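Local structure of mitogen-activated protein kinase, putative (Map kinase-like protein) (Leishmania major, 3PG1) at residues L67-R81 with F339-F353. The protein probably acts as an ATP-dependent serine/threonine kinase of the mitogen-activated protein kinase family, phosphorylating protein substrates. Numbering follows the deposited sequence.
Sequences LSDSFLCKRVLREIR and FDESVTDVYDMHKIF
Leu77 and Phe353 form the centre of this contact: the CD1 methyl of Leu77 lies over the middle of the ring, 3.6 Å from its centroid, a CH-pi contact almost along the ring normal. The same ring is met at its edge by Cys73, whose SG is 3.6 Å from CE1. Cys73 is slim enough to enter a hole among Val346, Met349, His350 and Phe353, while flexible Met349 fits in return among Ser70, Cys73, Lys74 and Leu77. With CG anti to the backbone N (chi1 -171°), Phe339 turns one face to the aliphatic CG of Arg78 and its edge to Leu77 CG. Arg78 runs on, extended, to a long, weak salt bridge between NE and Glu341 OE2 (3.4 Å). Arg81 NH1 lies 3.6 Å from Phe339 CD1; the Arg81 guanidinium is held by a hydrogen bond to His338 O and a salt bridge to Glu356. Two firmer bonds fix the other end: the His350 ring carries an N-H at NE2 that meets Leu67 O (2.7 Å) from above the carbonyl plane, and the short Ser70 hydroxyl, OG, donates to nearby Thr344 O (2.6 Å) in the Thr344 carbonyl plane, on a lone pair. The axes of helix segments 70-81 and 346-353 run nearly parallel (20°) and approach to 9.9 Å, packed knobs-into-holes. Helix 70-85 is the kinase αC helix, its Glu79 making a long, weak ion pair with Lys52; the C-terminal extension, as in other MAP kinases, packs on the N-lobe.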
ATOM      1  N   LEU A  67      -8.665  14.864 -16.413  1.00 74.83           N
ATOM      2  CA  LEU A  67      -9.982  14.303 -16.726  1.00 75.94           C
ATOM      3  C   LEU A  67     -10.410  14.407 -18.204  1.00 83.89           C
ATOM      4  O   LEU A  67     -11.402  13.786 -18.599  1.00 84.85           O
ATOM      5  CB  LEU A  67     -11.052  14.834 -15.752  1.00 75.34           C
ATOM      6  CG  LEU A  67     -11.288  14.017 -14.469  1.00 78.32           C
ATOM      7  CD1 LEU A  67     -10.032  13.923 -13.592  1.00 77.13           C
ATOM      8  CD2 LEU A  67     -12.414  14.605 -13.652  1.00 81.68           C
ATOM      9  N   SER A  68      -9.631  15.146 -19.022  1.00 81.78           N
ATOM     10  CA  SER A  68      -9.861  15.288 -20.458  1.00 84.49           C
ATOM     11  C   SER A  68      -9.060  14.286 -21.303  1.00 90.67           C
ATOM     12  O   SER A  68      -9.491  13.957 -22.411  1.00 93.05           O
ATOM     13  CB  SER A  68      -9.603  16.718 -20.911  1.00 88.27           C
ATOM     14  OG  SER A  68     -10.802  17.458 -20.774  1.00 93.80           O
ATOM     15  N   ASP A  69      -7.912  13.789 -20.788  1.00 85.86           N
ATOM     16  CA  ASP A  69      -7.095  12.815 -21.517  1.00 87.08           C
ATOM     17  C   ASP A  69      -7.453  11.384 -21.119  1.00 89.25           C
ATOM     18  O   ASP A  69      -7.393  11.052 -19.936  1.00 86.34           O
ATOM     19  CB  ASP A  69      -5.588  13.073 -21.331  1.00 88.58           C
ATOM     20  CG  ASP A  69      -4.726  11.991 -21.958  1.00 96.76           C
ATOM     21  OD1 ASP A  69      -4.550  12.017 -23.196  1.00101.56           O
ATOM     22  OD2 ASP A  69      -4.278  11.086 -21.219  1.00 95.12           O
ATOM     23  N   SER A  70      -7.768  10.539 -22.120  1.00 87.53           N
ATOM     24  CA  SER A  70      -8.158   9.130 -21.985  1.00 86.72           C
ATOM     25  C   SER A  70      -7.332   8.299 -20.995  1.00 88.06           C
ATOM     26  O   SER A  70      -7.906   7.737 -20.058  1.00 84.59           O
ATOM     27  CB  SER A  70      -8.183   8.446 -23.350  1.00 93.74           C
ATOM     28  OG  SER A  70      -8.515   7.070 -23.236  1.00102.58           O
ATOM     29  N   PHE A  71      -6.002   8.214 -21.211  1.00 85.62           N
ATOM     30  CA  PHE A  71      -5.089   7.422 -20.383  1.00 83.30           C
ATOM     31  C   PHE A  71      -5.018   7.900 -18.925  1.00 81.67           C
ATOM     32  O   PHE A  71      -5.217   7.097 -18.011  1.00 78.20           O
ATOM     33  CB  PHE A  71      -3.695   7.341 -21.038  1.00 87.33           C
ATOM     34  CG  PHE A  71      -2.615   6.728 -20.178  1.00 87.71           C
ATOM     35  CD1 PHE A  71      -2.494   5.349 -20.062  1.00 91.18           C
ATOM     36  CD2 PHE A  71      -1.712   7.530 -19.489  1.00 89.32           C
ATOM     37  CE1 PHE A  71      -1.502   4.785 -19.257  1.00 90.80           C
ATOM     38  CE2 PHE A  71      -0.723   6.966 -18.685  1.00 91.02           C
ATOM     39  CZ  PHE A  71      -0.622   5.598 -18.575  1.00 88.74           C
ATOM     40  N   LEU A  72      -4.728   9.197 -18.721  1.00 77.99           N
ATOM     41  CA  LEU A  72      -4.623   9.815 -17.393  1.00 75.25           C
ATOM     42  C   LEU A  72      -5.949   9.762 -16.634  1.00 74.64           C
ATOM     43  O   LEU A  72      -5.940   9.445 -15.442  1.00 70.99           O
ATOM     44  CB  LEU A  72      -4.073  11.255 -17.472  1.00 76.40           C
ATOM     45  CG  LEU A  72      -2.713  11.426 -18.174  1.00 83.14           C
ATOM     46  CD1 LEU A  72      -2.366  12.892 -18.356  1.00 84.45           C
ATOM     47  CD2 LEU A  72      -1.601  10.660 -17.457  1.00 85.47           C
ATOM     48  N   CYS A  73      -7.084  10.015 -17.344  1.00 71.10           N
ATOM     49  CA  CYS A  73      -8.438   9.950 -16.789  1.00 69.21           C
ATOM     50  C   CYS A  73      -8.702   8.541 -16.247  1.00 70.91           C
ATOM     51  O   CYS A  73      -9.136   8.410 -15.095  1.00 68.96           O
ATOM     52  CB  CYS A  73      -9.478  10.351 -17.830  1.00 71.28           C
ATOM     53  SG  CYS A  73     -11.153  10.550 -17.178  1.00 74.29           S
ATOM     54  N   LYS A  74      -8.362   7.497 -17.050  1.00 67.56           N
ATOM     55  CA  LYS A  74      -8.501   6.079 -16.705  1.00 66.22           C
ATOM     56  C   LYS A  74      -7.659   5.710 -15.478  1.00 68.76           C
ATOM     57  O   LYS A  74      -8.138   4.969 -14.617  1.00 67.32           O
ATOM     58  CB  LYS A  74      -8.136   5.183 -17.907  1.00 71.11           C
ATOM     59  CG  LYS A  74      -8.524   3.712 -17.741  1.00 82.91           C
ATOM     60  CD  LYS A  74      -8.924   3.061 -19.064  1.00 94.99           C
ATOM     61  CE  LYS A  74      -7.773   2.485 -19.865  1.00108.64           C
ATOM     62  NZ  LYS A  74      -7.288   1.190 -19.311  1.00114.61           N
ATOM     63  N   ARG A  75      -6.414   6.211 -15.411  1.00 65.11           N
ATOM     64  CA  ARG A  75      -5.501   5.973 -14.295  1.00 63.49           C
ATOM     65  C   ARG A  75      -6.124   6.498 -12.984  1.00 64.62           C
ATOM     66  O   ARG A  75      -6.149   5.775 -11.989  1.00 62.67           O
ATOM     67  CB  ARG A  75      -4.139   6.639 -14.566  1.00 67.43           C
ATOM     68  CG  ARG A  75      -3.206   6.680 -13.353  1.00 81.46           C
ATOM     69  CD  ARG A  75      -1.955   7.493 -13.630  1.00 99.93           C
ATOM     70  NE  ARG A  75      -0.751   6.805 -13.164  1.00111.92           N
ATOM     71  CZ  ARG A  75      -0.097   5.878 -13.859  1.00130.31           C
ATOM     72  NH1 ARG A  75      -0.525   5.512 -15.063  1.00119.91           N
ATOM     73  NH2 ARG A  75       0.985   5.302 -13.353  1.00117.92           N
ATOM     74  N   VAL A  76      -6.633   7.747 -13.001  1.00 60.76           N
ATOM     75  CA  VAL A  76      -7.259   8.374 -11.826  1.00 59.06           C
ATOM     76  C   VAL A  76      -8.596   7.687 -11.455  1.00 58.69           C
ATOM     77  O   VAL A  76      -8.864   7.488 -10.269  1.00 55.92           O
ATOM     78  CB  VAL A  76      -7.361   9.929 -11.936  1.00 63.99           C
ATOM     79  CG1 VAL A  76      -7.747  10.543 -10.595  1.00 62.36           C
ATOM     80  CG2 VAL A  76      -6.037  10.527 -12.397  1.00 64.71           C
ATOM     81  N   LEU A  77      -9.403   7.286 -12.474  1.00 54.88           N
ATOM     82  CA  LEU A  77     -10.673   6.590 -12.259  1.00 53.91           C
ATOM     83  C   LEU A  77     -10.429   5.260 -11.534  1.00 56.61           C
ATOM     84  O   LEU A  77     -11.163   4.934 -10.600  1.00 55.38           O
ATOM     85  CB  LEU A  77     -11.434   6.358 -13.582  1.00 55.71           C
ATOM     86  CG  LEU A  77     -12.817   5.699 -13.446  1.00 59.89           C
ATOM     87  CD1 LEU A  77     -13.749   6.515 -12.555  1.00 59.40           C
ATOM     88  CD2 LEU A  77     -13.434   5.419 -14.796  1.00 62.91           C
ATOM     89  N   ARG A  78      -9.366   4.533 -11.928  1.00 53.22           N
ATOM     90  CA  ARG A  78      -9.004   3.272 -11.275  1.00 51.84           C
ATOM     91  C   ARG A  78      -8.575   3.492  -9.811  1.00 53.35           C
ATOM     92  O   ARG A  78      -8.991   2.734  -8.936  1.00 50.51           O
ATOM     93  CB  ARG A  78      -7.927   2.526 -12.064  1.00 52.49           C
ATOM     94  CG  ARG A  78      -7.848   1.055 -11.627  1.00 61.38           C
ATOM     95  CD  ARG A  78      -6.905   0.206 -12.453  1.00 73.09           C
ATOM     96  NE  ARG A  78      -7.007  -1.206 -12.066  1.00 85.74           N
ATOM     97  CZ  ARG A  78      -6.353  -1.759 -11.045  1.00 96.02           C
ATOM     98  NH1 ARG A  78      -5.533  -1.032 -10.295  1.00 85.72           N
ATOM     99  NH2 ARG A  78      -6.513  -3.047 -10.771  1.00 73.05           N
ATOM    100  N   GLU A  79      -7.777   4.546  -9.541  1.00 50.66           N
ATOM    101  CA  GLU A  79      -7.342   4.856  -8.177  1.00 49.37           C
ATOM    102  C   GLU A  79      -8.559   5.184  -7.300  1.00 49.33           C
ATOM    103  O   GLU A  79      -8.633   4.784  -6.144  1.00 46.28           O
ATOM    104  CB  GLU A  79      -6.387   6.064  -8.178  1.00 52.24           C
ATOM    105  CG  GLU A  79      -5.049   5.820  -8.859  1.00 65.79           C
ATOM    106  CD  GLU A  79      -4.048   6.958  -8.759  1.00 90.46           C
ATOM    107  OE1 GLU A  79      -4.336   7.959  -8.060  1.00 95.19           O
ATOM    108  OE2 GLU A  79      -2.962   6.839  -9.369  1.00 77.06           O
ATOM    109  N   ILE A  80      -9.515   5.915  -7.870  1.00 46.46           N
ATOM    110  CA  ILE A  80     -10.743   6.330  -7.198  1.00 45.50           C
ATOM    111  C   ILE A  80     -11.680   5.173  -6.947  1.00 44.08           C
ATOM    112  O   ILE A  80     -12.205   5.042  -5.842  1.00 42.91           O
ATOM    113  CB  ILE A  80     -11.372   7.539  -7.974  1.00 51.42           C
ATOM    114  CG1 ILE A  80     -10.898   8.856  -7.379  1.00 52.76           C
ATOM    115  CG2 ILE A  80     -12.905   7.498  -8.115  1.00 53.26           C
ATOM    116  CD1 ILE A  80      -9.416   9.128  -7.538  1.00 63.33           C
ATOM    117  N   ARG A  81     -11.916   4.359  -7.968  1.00 41.83           N
ATOM    118  CA  ARG A  81     -12.783   3.183  -7.860  1.00 41.94           C
ATOM    119  C   ARG A  81     -12.268   2.221  -6.777  1.00 44.82           C
ATOM    120  O   ARG A  81     -13.070   1.699  -6.010  1.00 42.02           O
ATOM    121  CB  ARG A  81     -12.904   2.475  -9.229  1.00 41.36           C
ATOM    122  CG  ARG A  81     -13.827   3.247 -10.222  1.00 50.86           C
ATOM    123  CD  ARG A  81     -14.701   2.339 -11.073  1.00 57.88           C
ATOM    124  NE  ARG A  81     -15.303   1.292 -10.248  1.00 61.77           N
ATOM    125  CZ  ARG A  81     -15.237  -0.006 -10.511  1.00 65.34           C
ATOM    126  NH1 ARG A  81     -14.675  -0.435 -11.637  1.00 44.74           N
ATOM    127  NH2 ARG A  81     -15.764  -0.883  -9.672  1.00 55.17           N
ATOM    128  N   PHE A 339     -12.514  -3.854 -12.740  1.00 50.51           N
ATOM    129  CA  PHE A 339     -12.342  -2.621 -13.500  1.00 52.92           C
ATOM    130  C   PHE A 339     -12.315  -3.014 -14.982  1.00 62.12           C
ATOM    131  O   PHE A 339     -11.511  -3.868 -15.387  1.00 61.32           O
ATOM    132  CB  PHE A 339     -11.093  -1.821 -13.086  1.00 53.68           C
ATOM    133  CG  PHE A 339     -11.021  -0.442 -13.713  1.00 56.72           C
ATOM    134  CD1 PHE A 339     -11.546   0.666 -13.059  1.00 59.45           C
ATOM    135  CD2 PHE A 339     -10.450  -0.259 -14.969  1.00 60.91           C
ATOM    136  CE1 PHE A 339     -11.497   1.940 -13.645  1.00 61.22           C
ATOM    137  CE2 PHE A 339     -10.401   1.011 -15.556  1.00 65.34           C
ATOM    138  CZ  PHE A 339     -10.920   2.105 -14.887  1.00 62.54           C
ATOM    139  N   ASP A 340     -13.246  -2.447 -15.771  1.00 62.63           N
ATOM    140  CA  ASP A 340     -13.320  -2.739 -17.202  1.00 66.90           C
ATOM    141  C   ASP A 340     -12.303  -1.828 -17.913  1.00 71.82           C
ATOM    142  O   ASP A 340     -12.526  -0.624 -18.036  1.00 70.74           O
ATOM    143  CB  ASP A 340     -14.760  -2.549 -17.735  1.00 71.86           C
ATOM    144  CG  ASP A 340     -15.038  -3.197 -19.082  1.00 87.33           C
ATOM    145  OD1 ASP A 340     -14.184  -3.084 -19.983  1.00 88.21           O
ATOM    146  OD2 ASP A 340     -16.130  -3.791 -19.244  1.00 97.37           O
ATOM    147  N   GLU A 341     -11.150  -2.404 -18.294  1.00 69.95           N
ATOM    148  CA  GLU A 341     -10.047  -1.683 -18.923  1.00 71.69           C
ATOM    149  C   GLU A 341     -10.241  -1.394 -20.419  1.00 80.47           C
ATOM    150  O   GLU A 341      -9.467  -0.626 -20.994  1.00 81.06           O
ATOM    151  CB  GLU A 341      -8.699  -2.350 -18.612  1.00 72.14           C
ATOM    152  CG  GLU A 341      -7.999  -1.710 -17.424  1.00 80.51           C
ATOM    153  CD  GLU A 341      -7.634  -2.664 -16.306  1.00104.20           C
ATOM    154  OE1 GLU A 341      -7.019  -3.715 -16.597  1.00105.37           O
ATOM    155  OE2 GLU A 341      -7.937  -2.344 -15.133  1.00100.47           O
ATOM    156  N   SER A 342     -11.322  -1.944 -21.020  1.00 80.15           N
ATOM    157  CA  SER A 342     -11.701  -1.700 -22.415  1.00 84.52           C
ATOM    158  C   SER A 342     -12.225  -0.260 -22.606  1.00 91.54           C
ATOM    159  O   SER A 342     -12.315   0.206 -23.746  1.00 94.11           O
ATOM    160  CB  SER A 342     -12.746  -2.713 -22.876  1.00 89.13           C
ATOM    161  OG  SER A 342     -14.045  -2.374 -22.414  1.00 93.63           O
ATOM    162  N   VAL A 343     -12.581   0.436 -21.490  1.00 87.51           N
ATOM    163  CA  VAL A 343     -13.059   1.828 -21.527  1.00 88.65           C
ATOM    164  C   VAL A 343     -11.942   2.738 -22.036  1.00 92.57           C
ATOM    165  O   VAL A 343     -10.779   2.561 -21.663  1.00 90.45           O
ATOM    166  CB  VAL A 343     -13.718   2.345 -20.211  1.00 90.81           C
ATOM    167  CG1 VAL A 343     -14.938   1.508 -19.828  1.00 90.95           C
ATOM    168  CG2 VAL A 343     -12.718   2.425 -19.053  1.00 87.29           C
ATOM    169  N   THR A 344     -12.284   3.648 -22.947  1.00 91.59           N
ATOM    170  CA  THR A 344     -11.312   4.541 -23.571  1.00 92.47           C
ATOM    171  C   THR A 344     -11.851   5.961 -23.701  1.00 97.71           C
ATOM    172  O   THR A 344     -11.085   6.918 -23.605  1.00 97.01           O
ATOM    173  CB  THR A 344     -10.779   3.918 -24.886  1.00101.91           C
ATOM    174  OG1 THR A 344      -9.691   4.696 -25.374  1.00104.06           O
ATOM    175  CG2 THR A 344     -11.858   3.753 -25.965  1.00102.19           C
ATOM    176  N   ASP A 345     -13.174   6.093 -23.891  1.00 95.87           N
ATOM    177  CA  ASP A 345     -13.857   7.374 -24.048  1.00 97.23           C
ATOM    178  C   ASP A 345     -13.875   8.147 -22.728  1.00 96.86           C
ATOM    179  O   ASP A 345     -14.298   7.599 -21.705  1.00 93.64           O
ATOM    180  CB  ASP A 345     -15.286   7.141 -24.564  1.00102.06           C
ATOM    181  CG  ASP A 345     -15.799   8.237 -25.464  1.00116.94           C
ATOM    182  OD1 ASP A 345     -16.143   9.318 -24.941  1.00117.27           O
ATOM    183  OD2 ASP A 345     -15.878   8.006 -26.690  1.00126.49           O
ATOM    184  N   VAL A 346     -13.382   9.402 -22.751  1.00 93.39           N
ATOM    185  CA  VAL A 346     -13.334  10.303 -21.587  1.00 90.83           C
ATOM    186  C   VAL A 346     -14.716  10.639 -21.043  1.00 93.85           C
ATOM    187  O   VAL A 346     -14.878  10.757 -19.828  1.00 90.63           O
ATOM    188  CB  VAL A 346     -12.471  11.578 -21.778  1.00 95.58           C
ATOM    189  CG1 VAL A 346     -11.108  11.408 -21.129  1.00 93.00           C
ATOM    190  CG2 VAL A 346     -12.343  11.981 -23.246  1.00 99.22           C
ATOM    191  N   TYR A 347     -15.707  10.772 -21.943  1.00 93.32           N
ATOM    192  CA  TYR A 347     -17.104  11.062 -21.610  1.00 93.70           C
ATOM    193  C   TYR A 347     -17.783   9.840 -20.973  1.00 94.31           C
ATOM    194  O   TYR A 347     -18.678  10.009 -20.141  1.00 93.23           O
ATOM    195  CB  TYR A 347     -17.870  11.574 -22.844  1.00 99.30           C
ATOM    196  CG  TYR A 347     -17.364  12.912 -23.351  1.00102.79           C
ATOM    197  CD1 TYR A 347     -17.825  14.107 -22.804  1.00104.70           C
ATOM    198  CD2 TYR A 347     -16.421  12.982 -24.372  1.00105.14           C
ATOM    199  CE1 TYR A 347     -17.355  15.339 -23.255  1.00106.41           C
ATOM    200  CE2 TYR A 347     -15.941  14.210 -24.830  1.00107.44           C
ATOM    201  CZ  TYR A 347     -16.413  15.387 -24.268  1.00115.91           C
ATOM    202  OH  TYR A 347     -15.961  16.604 -24.726  1.00121.99           O
ATOM    203  N   ASP A 348     -17.334   8.617 -21.336  1.00 89.24           N
ATOM    204  CA  ASP A 348     -17.831   7.369 -20.746  1.00 87.31           C
ATOM    205  C   ASP A 348     -17.322   7.266 -19.303  1.00 86.06           C
ATOM    206  O   ASP A 348     -18.078   6.863 -18.419  1.00 84.20           O
ATOM    207  CB  ASP A 348     -17.382   6.138 -21.568  1.00 90.02           C
ATOM    208  CG  ASP A 348     -18.245   5.786 -22.777  1.00100.79           C
ATOM    209  OD1 ASP A 348     -19.414   6.233 -22.827  1.00102.96           O
ATOM    210  OD2 ASP A 348     -17.771   5.010 -23.641  1.00104.28           O
ATOM    211  N   MET A 349     -16.054   7.683 -19.072  1.00 80.53           N
ATOM    212  CA  MET A 349     -15.375   7.699 -17.771  1.00 77.05           C
ATOM    213  C   MET A 349     -15.970   8.743 -16.825  1.00 81.03           C
ATOM    214  O   MET A 349     -16.122   8.453 -15.635  1.00 78.25           O
ATOM    215  CB  MET A 349     -13.871   7.954 -17.945  1.00 78.56           C
ATOM    216  CG  MET A 349     -13.123   6.802 -18.559  1.00 82.89           C
ATOM    217  SD  MET A 349     -11.381   7.229 -18.731  1.00 87.04           S
ATOM    218  CE  MET A 349     -10.974   6.290 -20.186  1.00 87.03           C
ATOM    219  N   HIS A 350     -16.298   9.958 -17.354  1.00 79.87           N
ATOM    220  CA  HIS A 350     -16.913  11.072 -16.617  1.00 79.82           C
ATOM    221  C   HIS A 350     -18.227  10.623 -15.972  1.00 84.58           C
ATOM    222  O   HIS A 350     -18.522  11.025 -14.842  1.00 82.37           O
ATOM    223  CB  HIS A 350     -17.178  12.262 -17.558  1.00 83.68           C
ATOM    224  CG  HIS A 350     -15.989  13.137 -17.833  1.00 86.88           C
ATOM    225  ND1 HIS A 350     -16.136  14.364 -18.450  1.00 90.78           N
ATOM    226  CD2 HIS A 350     -14.677  12.944 -17.557  1.00 86.71           C
ATOM    227  CE1 HIS A 350     -14.919  14.876 -18.532  1.00 89.55           C
ATOM    228  NE2 HIS A 350     -14.009  14.055 -18.011  1.00 87.51           N
ATOM    229  N   LYS A 351     -19.005   9.772 -16.696  1.00 83.61           N
ATOM    230  CA  LYS A 351     -20.257   9.165 -16.228  1.00 83.64           C
ATOM    231  C   LYS A 351     -19.956   8.231 -15.048  1.00 82.49           C
ATOM    232  O   LYS A 351     -20.715   8.225 -14.080  1.00 81.04           O
ATOM    233  CB  LYS A 351     -20.941   8.377 -17.356  1.00 89.20           C
ATOM    234  N   ILE A 352     -18.841   7.464 -15.124  1.00 76.49           N
ATOM    235  CA  ILE A 352     -18.410   6.555 -14.046  1.00 73.13           C
ATOM    236  C   ILE A 352     -18.019   7.375 -12.806  1.00 74.64           C
ATOM    237  O   ILE A 352     -18.375   6.968 -11.708  1.00 73.71           O
ATOM    238  CB  ILE A 352     -17.334   5.505 -14.472  1.00 74.87           C
ATOM    239  CG1 ILE A 352     -17.781   4.706 -15.724  1.00 77.17           C
ATOM    240  CG2 ILE A 352     -16.985   4.539 -13.307  1.00 72.23           C
ATOM    241  CD1 ILE A 352     -16.645   3.931 -16.432  1.00 78.62           C
ATOM    242  N   PHE A 353     -17.359   8.550 -12.982  1.00 70.57           N
ATOM    243  CA  PHE A 353     -17.011   9.442 -11.870  1.00 68.91           C
ATOM    244  C   PHE A 353     -18.281   9.928 -11.174  1.00 75.79           C
ATOM    245  O   PHE A 353     -18.354   9.875  -9.942  1.00 74.25           O
ATOM    246  CB  PHE A 353     -16.155  10.639 -12.325  1.00 70.77           C
ATOM    247  CG  PHE A 353     -14.686  10.348 -12.548  1.00 71.00           C
ATOM    248  CD1 PHE A 353     -14.157  10.300 -13.834  1.00 75.03           C
ATOM    249  CD2 PHE A 353     -13.823  10.157 -11.470  1.00 70.14           C
ATOM    250  CE1 PHE A 353     -12.797  10.054 -14.038  1.00 74.89           C
ATOM    251  CE2 PHE A 353     -12.462   9.911 -11.677  1.00 71.86           C
ATOM    252  CZ  PHE A 353     -11.956   9.878 -12.958  1.00 71.77           C
TER